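Local coordinates for periplasmic aliphatic sulphonates-binding protein (Escherichia coli, PDB 2X26) that probably binds aliphatic sulfonates in the periplasm as the solute-binding component of an ABC-type transport system, at residues T59-P64 / S116-L121; P63-Q68 / R272-K277; V75-E80 / G204-F209; V88-E93 / P161-A166; L120-R125 / A265-E270. All coordinates share one frame; numbering follows the deposited sequence. Where two conformers were deposited one is given.

Overall arrangement
The chain folds into two alpha/beta lobes, each with a five-stranded mixed sheet, as in type 2 periplasmic binding proteins. Interaction 3 packs a helix on the first lobe's sheet and interaction 4 does so in the second; their centres lie about 30 Å apart. Interactions 1, 2 and 5 form a cluster, their centres about 9 to 13 Å apart. Interaction 1 joins helix 62-69 of one lobe to helix 115-126 of the other, while helix 255-270 meets helix 115-126 in interaction 5 and the loop after it meets helix 62-69 in interaction 2. Along the chain, interactions 3, 4 and 5 are nested inside the loop closed by interaction 2; 2 and 5 tie late segments to early ones.

Interaction 1: residues T59-P64 / S116-L121; sequences TGDIPP and SHNLLL
I62 sets CG1 beside its backbone N (chi1 -57°) and then turns CD1 outward (chi2 -45°), two torsions that bring this methyl up to CB of N118, whose own CG stands anti to the backbone N (chi1 179°). The contact bridges the two lobes of a type 2 periplasmic binding protein: residues 59-64 lead from strand 56-59 of the first lobe into helix 62-69, and residues 116-121 belong to helix 115-126 of the second. The backbones stay well apart, the nearest CA atoms, those of I62 and N118, being separated by 8.3 Å. Only side chains span the gap, and those of I62 and N118 meet at a slant. The methyl CD1 of I62 lies 4.1 Å from N118 CB, a light apolar touch rather than a deep interlock, and the segments bury just 76 Å² between them. Helix 255-270 fills in around this point: T264 and F268 touch both I62 and N118, and Q261 NE2 donates a hydrogen bond to D61 O. The amide oxygen of N118 is taken by R122, and ND2 is the branch nearer D61. That nitrogen approaches the carboxylate of D61 without bonding to it, N118 ND2 standing 4.3 Å from D61 OD2.

Interaction 2: residues P63-Q68 / R272-K277; sequences PPIFAQ and RLVPKK
F66 and V274 bring their CA atoms to 6.1 Å where helical residues 63-68 face the irregular segment 272-277. This segment leaves helix 255-270 through R272, whose positive phi (52°) turns the chain, and by V274 the backbone is extended. No hydrogen bond joins the two segments; the contact is made by side chains and one carbonyl. V274 points its CB at the helix, and with CG1 anti to the carbonyl carbon (chi1 -67°) that methyl comes down on F66. It makes a CH-pi contact over one face, V274 CG1 lying 4.0 Å from the centroid of the F66 ring and 15° off its normal. The same methyl reaches back to the preceding helix residue, V274 CG1 to I65 CG2 being 4.1 Å, and thus sits between two side chains of one helical turn. The ring also meets the backbone of the loop, F66 CE1 lying 3.3 Å from L273 O on an oblique approach. With the F66 ring cut back to an alanine here, the V274 methyl would probably lose the surface it rests on and a gap would open beside the L273 carbonyl. Farther along, K277 forms a salt bridge with D266, tying the loop back to the helix it has left. The turn itself is a Schellman motif, with L273 N bonded to F268 O and R272 N to Y269 O, the classic C-terminal ending of an alpha-helix.

Interaction 3: residues V75-E80 / G204-F209; sequences VYVGVE and GVLATF
V77 and G78 form a classic beta bulge opposite Y188 in strand 75-80, and helix 204-209 packs against it, G78 and L206 having the nearest CA atoms at 7.4 Å. In a regular strand successive residues alternate; here the CB of V77 points at the helix, and a CB on G78 would do so too. One methyl does nearly all the touching. L206 holds CG beside its backbone N (chi1 -62°) and its extended chain pushes CD1 into the bulge. That methyl lies 4.1 Å from V77 CG2, the two side chains meeting at about a right angle, while L206 CD1 also sits 3.8 Å from V77 O. Over G78 the fit is close: L206 CD1 is 4.3 Å from G78 CA, and a CB there would crowd the methyl. Y188 also touches L206, and L56 and W285 pack against V77. The result is the helix-on-sheet layering of an alpha/beta lobe, with helix 199-218 covering strand 74-80 at the sheet's edge.

Interaction 4: residues V88-E93 / P161-A166; sequences VILVAE and PYYSAA
V88 lays both of its methyls over one face of the Y163 ring. The valine, with CG1 beside its backbone N, spreads them along the tyrosine: CG2 meets the root of the ring, V88 CG2 to Y163 CG being 3.7 Å, and CG1 makes the CH-pi contact, 3.9 Å from the Y163 centroid and 16° off the normal. Y163 reaches them with CG roughly anti to its backbone N (chi1 156°), which carries the ring to the V88 methyls, the two side chains standing roughly perpendicular. L90 forks between two partners: its CD2 comes obliquely to the ring, 4.0 Å from Y163 CD1, and L90 CD1 packs 4.0 Å from A166 CB. Were a serine to replace Y163, both V88 methyls would probably lose the ring face they cover and a gap would open beside L90. H244 stacks on the same tyrosine. Strand 88-92 and helix 162-166 run nearly along each other, 25° apart, the strand lying between 155-159 and 172-177 in the second lobe's sheet, with I89 meeting helix 115-126.

Interaction 5: residues L120-R125 / A265-E270; sequences LLRALR and ADLFYE
R122 donates its NE to N118 OD1, the preceding turn of helix 115-126, and that bond holds its guanidinium obliquely beside L267. The contact is a right-angled helix packing in the two-lobed binding-protein fold: the axes of 120-125 and 265-270 cross at 90° and stay 12.2 Å apart, a separation bridged by long side chains. L267 projects as the central piece, its CG anti to the backbone N (chi1 -175°). Its methyl CD2 is shared by two residues, L267 CD2 lying 4.0 Å from R122 NE and, as the two leucines pass with their chains pointing opposite ways, 4.0 Å from L121 CD1. The aliphatic chain of R122 is extended, whereas that of R125 bends at chi3 (57°) to bring its guanidinium to the other methyl. F131 backs L121, and F268 rests on L273. R125 and E270 carry opposite charges but do not join, R125 NH1 remaining 5.3 Å from E270 OE1; the closest partner of R125 NH1 across the contact is L267 CD1, at 3.8 Å.

Interaction 1: residues T59-P64 / S116-L121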
# COMPACT_ATOMS: atom_id res chain seq x y z
N THR A 59 -0.50 -0.83 3.50
CA THR A 59 -1.05 -1.72 2.47
C THR A 59 -1.55 -0.86 1.31
O THR A 59 -1.63 0.36 1.42
CB THR A 59 -2.26 -2.68 2.89
OG1 THR A 59 -3.48 -1.95 2.80
CG2 THR A 59 -2.14 -3.32 4.28
N GLY A 60 -1.85 -1.52 0.20
CA GLY A 60 -2.44 -0.86 -0.95
C GLY A 60 -3.89 -0.53 -0.71
O GLY A 60 -4.40 -0.73 0.40
N ASP A 61 -4.58 -0.08 -1.75
CA ASP A 61 -5.98 0.32 -1.59
C ASP A 61 -6.97 -0.87 -1.49
O ASP A 61 -8.09 -0.73 -0.93
CB ASP A 61 -6.39 1.31 -2.69
CG ASP A 61 -6.13 0.81 -4.11
OD1 ASP A 61 -5.07 0.18 -4.36
OD2 ASP A 61 -6.99 1.11 -5.01
N ILE A 62 -6.55 -2.05 -1.94
CA ILE A 62 -7.48 -3.16 -1.99
C ILE A 62 -7.67 -3.94 -0.67
O ILE A 62 -8.83 -4.10 -0.23
CB ILE A 62 -7.16 -4.16 -3.15
CG1 ILE A 62 -7.16 -3.46 -4.52
CG2 ILE A 62 -8.15 -5.35 -3.08
CD1 ILE A 62 -8.33 -2.50 -4.75
N PRO A 63 -6.56 -4.38 -0.02
CA PRO A 63 -6.77 -5.19 1.20
C PRO A 63 -7.71 -4.59 2.24
O PRO A 63 -8.49 -5.33 2.83
CB PRO A 63 -5.34 -5.43 1.72
CG PRO A 63 -4.47 -5.44 0.42
CD PRO A 63 -5.13 -4.34 -0.42
N PRO A 64 -7.67 -3.26 2.50
CA PRO A 64 -8.56 -2.73 3.52
C PRO A 64 -10.02 -2.88 3.20
O PRO A 64 -10.84 -2.94 4.13
CB PRO A 64 -8.29 -1.23 3.51
CG PRO A 64 -6.90 -1.10 2.94
CD PRO A 64 -6.72 -2.25 2.01
N SER A 116 -4.06 -5.81 -9.47
CA SER A 116 -4.13 -6.09 -10.92
C SER A 116 -5.56 -6.44 -11.39
O SER A 116 -5.94 -6.10 -12.51
CB SER A 116 -3.16 -7.19 -11.36
OG SER A 116 -1.82 -6.77 -11.11
N HIS A 117 -6.34 -7.14 -10.53
CA HIS A 117 -7.76 -7.46 -10.82
C HIS A 117 -8.49 -6.11 -10.95
O HIS A 117 -9.29 -5.94 -11.88
CB HIS A 117 -8.31 -8.35 -9.67
CG HIS A 117 -9.67 -8.95 -9.91
ND1 HIS A 117 -10.05 -10.16 -9.34
CD2 HIS A 117 -10.76 -8.48 -10.56
CE1 HIS A 117 -11.31 -10.41 -9.67
NE2 HIS A 117 -11.76 -9.41 -10.42
N ASN A 118 -8.20 -5.15 -10.07
CA ASN A 118 -8.87 -3.86 -10.11
C ASN A 118 -8.48 -3.13 -11.40
O ASN A 118 -9.34 -2.59 -12.11
CB ASN A 118 -8.50 -3.03 -8.85
CG ASN A 118 -9.13 -1.69 -8.81
OD1 ASN A 118 -10.37 -1.55 -8.84
ND2 ASN A 118 -8.30 -0.64 -8.69
N LEU A 119 -7.18 -3.13 -11.71
CA LEU A 119 -6.68 -2.40 -12.90
C LEU A 119 -7.35 -2.99 -14.12
O LEU A 119 -7.83 -2.26 -14.98
CB LEU A 119 -5.15 -2.55 -13.08
CG LEU A 119 -4.59 -1.94 -14.39
CD1 LEU A 119 -4.14 -0.62 -14.07
CD2 LEU A 119 -3.40 -2.69 -14.84
N LEU A 120 -7.42 -4.32 -14.16
CA LEU A 120 -7.95 -5.00 -15.34
C LEU A 120 -9.43 -4.76 -15.53
O LEU A 120 -9.85 -4.48 -16.67
CB LEU A 120 -7.64 -6.50 -15.33
CG LEU A 120 -8.06 -7.24 -16.60
CD1 LEU A 120 -7.33 -6.75 -17.89
CD2 LEU A 120 -7.86 -8.76 -16.39
N LEU A 121 -10.23 -4.86 -14.46
CA LEU A 121 -11.68 -4.51 -14.57
C LEU A 121 -11.85 -3.10 -15.13
O LEU A 121 -12.69 -2.90 -16.02
CB LEU A 121 -12.38 -4.55 -13.20
CG LEU A 121 -12.75 -5.94 -12.65
CD1 LEU A 121 -13.25 -5.77 -11.23
CD2 LEU A 121 -13.86 -6.51 -13.51

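Interaction 2: residues P63-Q68 / R272-K277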
# COMPACT_ATOMS: atom_id res chain seq x y z
N PRO A 63 -6.56 -4.38 -0.02
CA PRO A 63 -6.77 -5.19 1.20
C PRO A 63 -7.71 -4.59 2.24
O PRO A 63 -8.49 -5.33 2.83
CB PRO A 63 -5.34 -5.43 1.72
CG PRO A 63 -4.47 -5.44 0.42
CD PRO A 63 -5.13 -4.34 -0.42
N PRO A 64 -7.67 -3.26 2.50
CA PRO A 64 -8.56 -2.73 3.52
C PRO A 64 -10.02 -2.88 3.20
O PRO A 64 -10.84 -2.94 4.13
CB PRO A 64 -8.29 -1.23 3.51
CG PRO A 64 -6.90 -1.10 2.94
CD PRO A 64 -6.72 -2.25 2.01
N ILE A 65 -10.37 -2.89 1.91
CA ILE A 65 -11.79 -3.04 1.54
C ILE A 65 -12.27 -4.42 2.01
O ILE A 65 -13.35 -4.55 2.62
CB ILE A 65 -11.98 -2.90 0.00
CG1 ILE A 65 -11.60 -1.50 -0.41
CG2 ILE A 65 -13.46 -3.25 -0.37
CD1 ILE A 65 -11.49 -1.26 -1.99
N PHE A 66 -11.48 -5.46 1.74
CA PHE A 66 -11.83 -6.81 2.26
C PHE A 66 -12.00 -6.86 3.79
O PHE A 66 -12.99 -7.41 4.28
CB PHE A 66 -10.79 -7.86 1.86
CG PHE A 66 -10.87 -8.25 0.44
CD1 PHE A 66 -11.51 -9.41 0.06
CD2 PHE A 66 -10.28 -7.46 -0.54
CE1 PHE A 66 -11.58 -9.77 -1.26
CE2 PHE A 66 -10.35 -7.82 -1.87
CZ PHE A 66 -11.01 -8.97 -2.23
N ALA A 67 -11.07 -6.27 4.52
CA ALA A 67 -11.16 -6.30 6.00
C ALA A 67 -12.38 -5.50 6.51
O ALA A 67 -13.12 -5.93 7.39
CB ALA A 67 -9.80 -5.77 6.63
N GLN A 68 -12.62 -4.34 5.90
CA GLN A 68 -13.67 -3.49 6.42
C GLN A 68 -15.01 -4.08 6.05
O GLN A 68 -15.98 -3.99 6.81
CB GLN A 68 -13.46 -2.02 5.95
CG GLN A 68 -12.08 -1.49 6.54
CD GLN A 68 -11.54 -0.22 5.85
OE1 GLN A 68 -11.93 0.15 4.72
NE2 GLN A 68 -10.63 0.46 6.55
N ARG A 272 -19.19 -9.09 -6.45
CA ARG A 272 -19.22 -10.10 -5.37
C ARG A 272 -17.83 -10.56 -4.85
O ARG A 272 -17.67 -11.67 -4.31
CB ARG A 272 -20.14 -11.29 -5.73
CG ARG A 272 -21.45 -10.89 -6.40
CD ARG A 272 -22.15 -12.13 -7.03
NE ARG A 272 -21.90 -13.36 -6.25
CZ ARG A 272 -22.44 -14.55 -6.50
NH1 ARG A 272 -23.28 -14.72 -7.53
NH2 ARG A 272 -22.14 -15.59 -5.72
N LEU A 273 -16.84 -9.67 -4.99
CA LEU A 273 -15.51 -9.90 -4.42
C LEU A 273 -15.51 -9.70 -2.90
O LEU A 273 -14.73 -10.34 -2.20
CB LEU A 273 -14.49 -8.97 -5.11
CG LEU A 273 -14.26 -9.31 -6.59
CD1 LEU A 273 -13.50 -8.27 -7.37
CD2 LEU A 273 -13.51 -10.69 -6.67
N VAL A 274 -16.34 -8.79 -2.40
CA VAL A 274 -16.60 -8.69 -0.96
C VAL A 274 -18.09 -8.82 -0.74
O VAL A 274 -18.87 -8.50 -1.64
CB VAL A 274 -16.13 -7.31 -0.40
CG1 VAL A 274 -14.65 -7.22 -0.47
CG2 VAL A 274 -16.77 -6.16 -1.18
N PRO A 275 -18.50 -9.25 0.48
CA PRO A 275 -19.90 -9.58 0.70
C PRO A 275 -20.80 -8.39 1.02
O PRO A 275 -22.03 -8.53 1.04
CB PRO A 275 -19.84 -10.52 1.93
CG PRO A 275 -18.64 -10.11 2.67
CD PRO A 275 -17.65 -9.63 1.64
N LYS A 276 -20.19 -7.24 1.33
CA LYS A 276 -20.92 -6.07 1.83
C LYS A 276 -20.46 -4.79 1.17
O LYS A 276 -19.30 -4.65 0.79
CB LYS A 276 -20.76 -5.91 3.37
CG LYS A 276 -21.62 -6.88 4.20
CD LYS A 276 -21.79 -6.43 5.69
CE LYS A 276 -22.20 -7.62 6.57
NZ LYS A 276 -23.60 -8.09 6.36
N LYS A 277 -21.37 -3.84 1.03
CA LYS A 277 -21.00 -2.48 0.69
C LYS A 277 -20.34 -1.92 1.95
O LYS A 277 -20.69 -2.32 3.06
CB LYS A 277 -22.24 -1.68 0.25
CG LYS A 277 -21.98 -0.67 -0.86
CD LYS A 277 -23.21 0.14 -1.18
CE LYS A 277 -22.91 1.29 -2.16
NZ LYS A 277 -21.98 2.37 -1.63

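Interaction 3: residues V75-E80 / G204-F209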
# COMPACT_ATOMS: atom_id res chain seq x y z
N VAL A 75 -9.00 1.99 10.68
CA VAL A 75 -9.20 3.32 10.12
C VAL A 75 -8.03 3.68 9.22
O VAL A 75 -6.87 3.26 9.51
CB VAL A 75 -9.35 4.39 11.21
CG1 VAL A 75 -10.65 4.15 11.97
CG2 VAL A 75 -8.18 4.43 12.18
N TYR A 76 -8.32 4.45 8.17
CA TYR A 76 -7.28 4.99 7.31
C TYR A 76 -6.69 6.22 7.99
O TYR A 76 -7.39 7.23 8.19
CB TYR A 76 -7.88 5.42 5.97
CG TYR A 76 -8.57 4.33 5.19
CD1 TYR A 76 -7.85 3.54 4.26
CD2 TYR A 76 -9.92 4.13 5.30
CE1 TYR A 76 -8.49 2.53 3.51
CE2 TYR A 76 -10.58 3.12 4.57
CZ TYR A 76 -9.85 2.32 3.67
OH TYR A 76 -10.49 1.34 2.93
N VAL A 77 -5.43 6.14 8.38
CA VAL A 77 -4.77 7.24 9.04
C VAL A 77 -3.97 8.13 8.07
O VAL A 77 -3.69 9.29 8.39
CB VAL A 77 -3.87 6.83 10.25
CG1 VAL A 77 -4.72 6.39 11.50
CG2 VAL A 77 -2.78 5.80 9.84
N GLY A 78 -3.60 7.61 6.90
CA GLY A 78 -2.76 8.37 5.96
C GLY A 78 -2.84 7.76 4.59
O GLY A 78 -3.08 6.56 4.45
N VAL A 79 -2.56 8.56 3.57
CA VAL A 79 -2.55 8.04 2.17
C VAL A 79 -1.33 8.60 1.42
O VAL A 79 -0.86 9.73 1.66
CB VAL A 79 -3.88 8.41 1.41
CG1 VAL A 79 -4.09 9.96 1.34
CG2 VAL A 79 -3.94 7.75 0.01
N GLU A 80 -0.78 7.77 0.55
CA GLU A 80 0.34 8.16 -0.36
C GLU A 80 -0.22 8.24 -1.78
O GLU A 80 -1.21 7.57 -2.09
CB GLU A 80 1.39 7.05 -0.34
CG GLU A 80 2.02 6.87 0.99
CD GLU A 80 2.85 5.62 1.21
OE1 GLU A 80 2.41 4.44 1.06
OE2 GLU A 80 3.95 5.81 1.71
N GLY A 204 3.47 12.19 13.64
CA GLY A 204 4.91 12.35 13.62
C GLY A 204 5.51 11.11 13.01
O GLY A 204 6.52 11.20 12.28
N VAL A 205 4.91 9.95 13.31
CA VAL A 205 5.43 8.68 12.75
C VAL A 205 5.29 8.72 11.22
O VAL A 205 6.24 8.39 10.46
CB VAL A 205 4.75 7.42 13.38
CG1 VAL A 205 5.05 6.20 12.56
CG2 VAL A 205 5.23 7.23 14.85
N LEU A 206 4.10 9.07 10.76
CA LEU A 206 3.85 9.12 9.31
C LEU A 206 4.77 10.14 8.64
O LEU A 206 5.33 9.86 7.57
CB LEU A 206 2.38 9.41 9.02
CG LEU A 206 1.39 8.33 9.54
CD1 LEU A 206 -0.04 8.74 9.29
CD2 LEU A 206 1.66 6.99 8.94
N ALA A 207 5.00 11.26 9.30
CA ALA A 207 5.86 12.30 8.75
C ALA A 207 7.27 11.77 8.60
O ALA A 207 7.95 12.05 7.58
CB ALA A 207 5.81 13.53 9.66
N THR A 208 7.70 10.94 9.58
CA THR A 208 8.98 10.24 9.54
C THR A 208 9.07 9.27 8.36
O THR A 208 10.09 9.23 7.69
CB THR A 208 9.23 9.46 10.84
OG1 THR A 208 9.24 10.37 11.94
CG2 THR A 208 10.60 8.83 10.80
N PHE A 209 8.01 8.50 8.08
CA PHE A 209 8.04 7.61 6.90
C PHE A 209 8.15 8.41 5.62
O PHE A 209 8.79 7.99 4.65
CB PHE A 209 6.79 6.74 6.78
CG PHE A 209 6.57 5.81 7.95
CD1 PHE A 209 7.63 5.24 8.64
CD2 PHE A 209 5.27 5.44 8.29
CE1 PHE A 209 7.39 4.35 9.71
CE2 PHE A 209 5.00 4.52 9.31
CZ PHE A 209 6.06 4.00 10.05

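Interaction 4: residues V88-E93 / P161-A166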
# COMPACT_ATOMS: atom_id res chain seq x y z
N VAL A 88 0.74 -2.40 -14.27
CA VAL A 88 0.69 -2.56 -15.74
C VAL A 88 -0.01 -3.82 -16.28
O VAL A 88 -0.18 -4.81 -15.55
CB VAL A 88 2.13 -2.54 -16.30
CG1 VAL A 88 2.83 -1.23 -15.92
CG2 VAL A 88 2.93 -3.80 -15.80
N ILE A 89 -0.42 -3.77 -17.55
CA ILE A 89 -0.70 -4.96 -18.34
C ILE A 89 0.44 -5.12 -19.35
O ILE A 89 0.71 -4.18 -20.14
CB ILE A 89 -2.05 -4.81 -19.07
CG1 ILE A 89 -3.18 -4.59 -18.08
CG2 ILE A 89 -2.33 -6.05 -19.98
CD1 ILE A 89 -4.58 -4.31 -18.76
N LEU A 90 1.11 -6.27 -19.30
CA LEU A 90 2.20 -6.56 -20.20
C LEU A 90 1.80 -7.50 -21.28
O LEU A 90 1.07 -8.47 -21.04
CB LEU A 90 3.33 -7.25 -19.45
CG LEU A 90 4.06 -6.46 -18.37
CD1 LEU A 90 4.97 -7.44 -17.64
CD2 LEU A 90 4.90 -5.28 -18.97
N VAL A 91 2.34 -7.27 -22.47
CA VAL A 91 2.23 -8.23 -23.57
C VAL A 91 3.60 -8.40 -24.12
O VAL A 91 4.48 -7.63 -23.76
CB VAL A 91 1.26 -7.75 -24.69
CG1 VAL A 91 -0.16 -7.63 -24.11
CG2 VAL A 91 1.70 -6.35 -25.21
N ALA A 92 3.80 -9.39 -24.99
CA ALA A 92 5.11 -9.53 -25.67
C ALA A 92 5.33 -8.35 -26.62
O ALA A 92 4.34 -7.87 -27.22
CB ALA A 92 5.18 -10.89 -26.42
N GLU A 93 6.57 -7.85 -26.78
CA GLU A 93 6.84 -6.68 -27.64
C GLU A 93 6.13 -6.67 -29.00
O GLU A 93 5.45 -5.67 -29.38
CB GLU A 93 8.34 -6.54 -27.89
CG GLU A 93 9.09 -6.07 -26.68
CD GLU A 93 10.60 -5.99 -26.89
OE1 GLU A 93 11.17 -6.91 -27.52
OE2 GLU A 93 11.20 -5.00 -26.41
N PRO A 161 7.65 -5.00 -7.97
CA PRO A 161 8.81 -5.05 -8.90
C PRO A 161 8.80 -6.17 -9.95
O PRO A 161 9.74 -6.28 -10.74
CB PRO A 161 9.98 -5.30 -7.93
CG PRO A 161 9.35 -6.28 -6.92
CD PRO A 161 8.04 -5.50 -6.63
N TYR A 162 7.75 -6.99 -9.99
CA TYR A 162 7.66 -8.03 -11.01
C TYR A 162 7.71 -7.40 -12.40
O TYR A 162 8.31 -7.95 -13.32
CB TYR A 162 6.33 -8.78 -10.91
CG TYR A 162 6.15 -9.56 -9.61
CD1 TYR A 162 5.26 -9.12 -8.65
CD2 TYR A 162 6.84 -10.75 -9.39
CE1 TYR A 162 5.08 -9.82 -7.46
CE2 TYR A 162 6.66 -11.46 -8.18
CZ TYR A 162 5.75 -10.98 -7.24
OH TYR A 162 5.52 -11.68 -6.07
N TYR A 163 7.01 -6.27 -12.52
CA TYR A 163 6.94 -5.54 -13.76
C TYR A 163 8.37 -5.19 -14.19
O TYR A 163 8.78 -5.55 -15.30
CB TYR A 163 6.05 -4.30 -13.59
CG TYR A 163 6.32 -3.16 -14.55
CD1 TYR A 163 6.67 -3.43 -15.89
CD2 TYR A 163 6.18 -1.83 -14.16
CE1 TYR A 163 6.92 -2.39 -16.79
CE2 TYR A 163 6.41 -0.79 -15.06
CZ TYR A 163 6.79 -1.08 -16.36
OH TYR A 163 7.01 -0.01 -17.23
N SER A 164 9.13 -4.55 -13.30
CA SER A 164 10.45 -4.08 -13.68
C SER A 164 11.34 -5.27 -13.98
O SER A 164 12.16 -5.21 -14.90
CB SER A 164 11.12 -3.23 -12.61
OG SER A 164 10.48 -1.94 -12.46
N ALA A 165 11.17 -6.36 -13.22
CA ALA A 165 12.01 -7.54 -13.47
C ALA A 165 11.76 -8.12 -14.88
O ALA A 165 12.72 -8.49 -15.59
CB ALA A 165 11.79 -8.61 -12.39
N ALA A 166 10.48 -8.20 -15.28
CA ALA A 166 10.09 -8.72 -16.59
C ALA A 166 10.58 -7.78 -17.69
O ALA A 166 11.08 -8.22 -18.74
CB ALA A 166 8.57 -8.86 -16.67

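Interaction 5: residues L120-R125 / A265-E270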
# COMPACT_ATOMS: atom_id res chain seq x y z
N LEU A 120 -7.42 -4.32 -14.16
CA LEU A 120 -7.95 -5.00 -15.34
C LEU A 120 -9.43 -4.76 -15.53
O LEU A 120 -9.85 -4.48 -16.67
CB LEU A 120 -7.64 -6.50 -15.33
CG LEU A 120 -8.06 -7.24 -16.60
CD1 LEU A 120 -7.33 -6.75 -17.89
CD2 LEU A 120 -7.86 -8.76 -16.39
N LEU A 121 -10.23 -4.86 -14.46
CA LEU A 121 -11.68 -4.51 -14.57
C LEU A 121 -11.85 -3.10 -15.13
O LEU A 121 -12.69 -2.90 -16.02
CB LEU A 121 -12.38 -4.55 -13.20
CG LEU A 121 -12.75 -5.94 -12.65
CD1 LEU A 121 -13.25 -5.77 -11.23
CD2 LEU A 121 -13.86 -6.51 -13.51
N ARG A 122 -11.08 -2.13 -14.61
CA ARG A 122 -11.19 -0.74 -15.06
C ARG A 122 -10.69 -0.48 -16.47
O ARG A 122 -11.35 0.25 -17.23
CB ARG A 122 -10.47 0.19 -14.10
CG ARG A 122 -11.18 0.28 -12.75
CD ARG A 122 -10.24 0.91 -11.79
NE ARG A 122 -10.74 0.73 -10.44
CZ ARG A 122 -11.48 1.62 -9.79
NH1 ARG A 122 -11.81 2.79 -10.37
NH2 ARG A 122 -11.88 1.33 -8.56
N ALA A 123 -9.56 -1.09 -16.82
CA ALA A 123 -9.03 -0.98 -18.18
C ALA A 123 -10.00 -1.57 -19.20
O ALA A 123 -10.23 -0.98 -20.28
CB ALA A 123 -7.66 -1.69 -18.27
N LEU A 124 -10.52 -2.77 -18.90
CA LEU A 124 -11.45 -3.42 -19.82
C LEU A 124 -12.70 -2.57 -19.98
O LEU A 124 -13.22 -2.41 -21.10
CB LEU A 124 -11.81 -4.83 -19.34
CG LEU A 124 -10.70 -5.88 -19.37
CD1 LEU A 124 -11.25 -7.19 -18.81
CD2 LEU A 124 -10.25 -6.09 -20.82
N ARG A 125 -13.17 -2.01 -18.87
CA ARG A 125 -14.39 -1.19 -18.89
C ARG A 125 -14.24 0.03 -19.81
O ARG A 125 -15.18 0.37 -20.54
CB ARG A 125 -14.82 -0.72 -17.49
CG ARG A 125 -16.16 0.07 -17.47
CD ARG A 125 -16.78 0.16 -16.06
NE ARG A 125 -15.85 0.77 -15.11
CZ ARG A 125 -16.04 0.89 -13.80
NH1 ARG A 125 -17.15 0.45 -13.22
NH2 ARG A 125 -15.09 1.46 -13.06
N ALA A 265 -14.54 0.23 -3.59
CA ALA A 265 -15.32 -0.66 -2.71
C ALA A 265 -16.62 -1.05 -3.38
O ALA A 265 -17.00 -2.23 -3.37
CB ALA A 265 -15.57 -0.03 -1.36
N ASP A 266 -17.28 -0.08 -4.02
CA ASP A 266 -18.51 -0.40 -4.75
C ASP A 266 -18.27 -1.39 -5.88
O ASP A 266 -19.01 -2.37 -6.00
CB ASP A 266 -19.20 0.85 -5.29
CG ASP A 266 -19.60 1.84 -4.20
OD1 ASP A 266 -19.66 1.47 -3.00
OD2 ASP A 266 -19.83 3.01 -4.56
N LEU A 267 -17.22 -1.16 -6.68
CA LEU A 267 -16.85 -2.07 -7.76
C LEU A 267 -16.63 -3.51 -7.25
O LEU A 267 -17.13 -4.48 -7.83
CB LEU A 267 -15.56 -1.60 -8.45
CG LEU A 267 -15.10 -2.39 -9.69
CD1 LEU A 267 -16.21 -2.34 -10.77
CD2 LEU A 267 -13.73 -1.91 -10.25
N PHE A 268 -15.87 -3.63 -6.16
CA PHE A 268 -15.63 -4.94 -5.56
C PHE A 268 -16.90 -5.61 -5.04
O PHE A 268 -17.11 -6.79 -5.30
CB PHE A 268 -14.49 -4.91 -4.54
CG PHE A 268 -13.12 -5.07 -5.17
CD1 PHE A 268 -12.71 -4.23 -6.20
CD2 PHE A 268 -12.24 -6.07 -4.73
CE1 PHE A 268 -11.43 -4.40 -6.79
CE2 PHE A 268 -11.00 -6.23 -5.32
CZ PHE A 268 -10.59 -5.40 -6.34
N TYR A 269 -17.78 -4.85 -4.37
CA TYR A 269 -19.06 -5.41 -3.92
C TYR A 269 -19.92 -5.83 -5.13
O TYR A 269 -20.60 -6.88 -5.09
CB TYR A 269 -19.83 -4.38 -3.10
CG TYR A 269 -21.27 -4.76 -2.79
CD1 TYR A 269 -21.57 -5.82 -1.94
CD2 TYR A 269 -22.35 -4.02 -3.33
CE1 TYR A 269 -22.89 -6.16 -1.63
CE2 TYR A 269 -23.67 -4.36 -3.03
CZ TYR A 269 -23.93 -5.43 -2.18
OH TYR A 269 -25.23 -5.76 -1.87
N GLU A 270 -19.95 -4.98 -6.16
CA GLU A 270 -20.79 -5.24 -7.36
C GLU A 270 -20.37 -6.52 -8.05
O GLU A 270 -21.20 -7.21 -8.65
CB GLU A 270 -20.77 -4.08 -8.35
CG GLU A 270 -21.59 -2.88 -7.90
CD GLU A 270 -21.18 -1.57 -8.58
OE1 GLU A 270 -20.31 -1.59 -9.49
OE2 GLU A 270 -21.74 -0.51 -8.18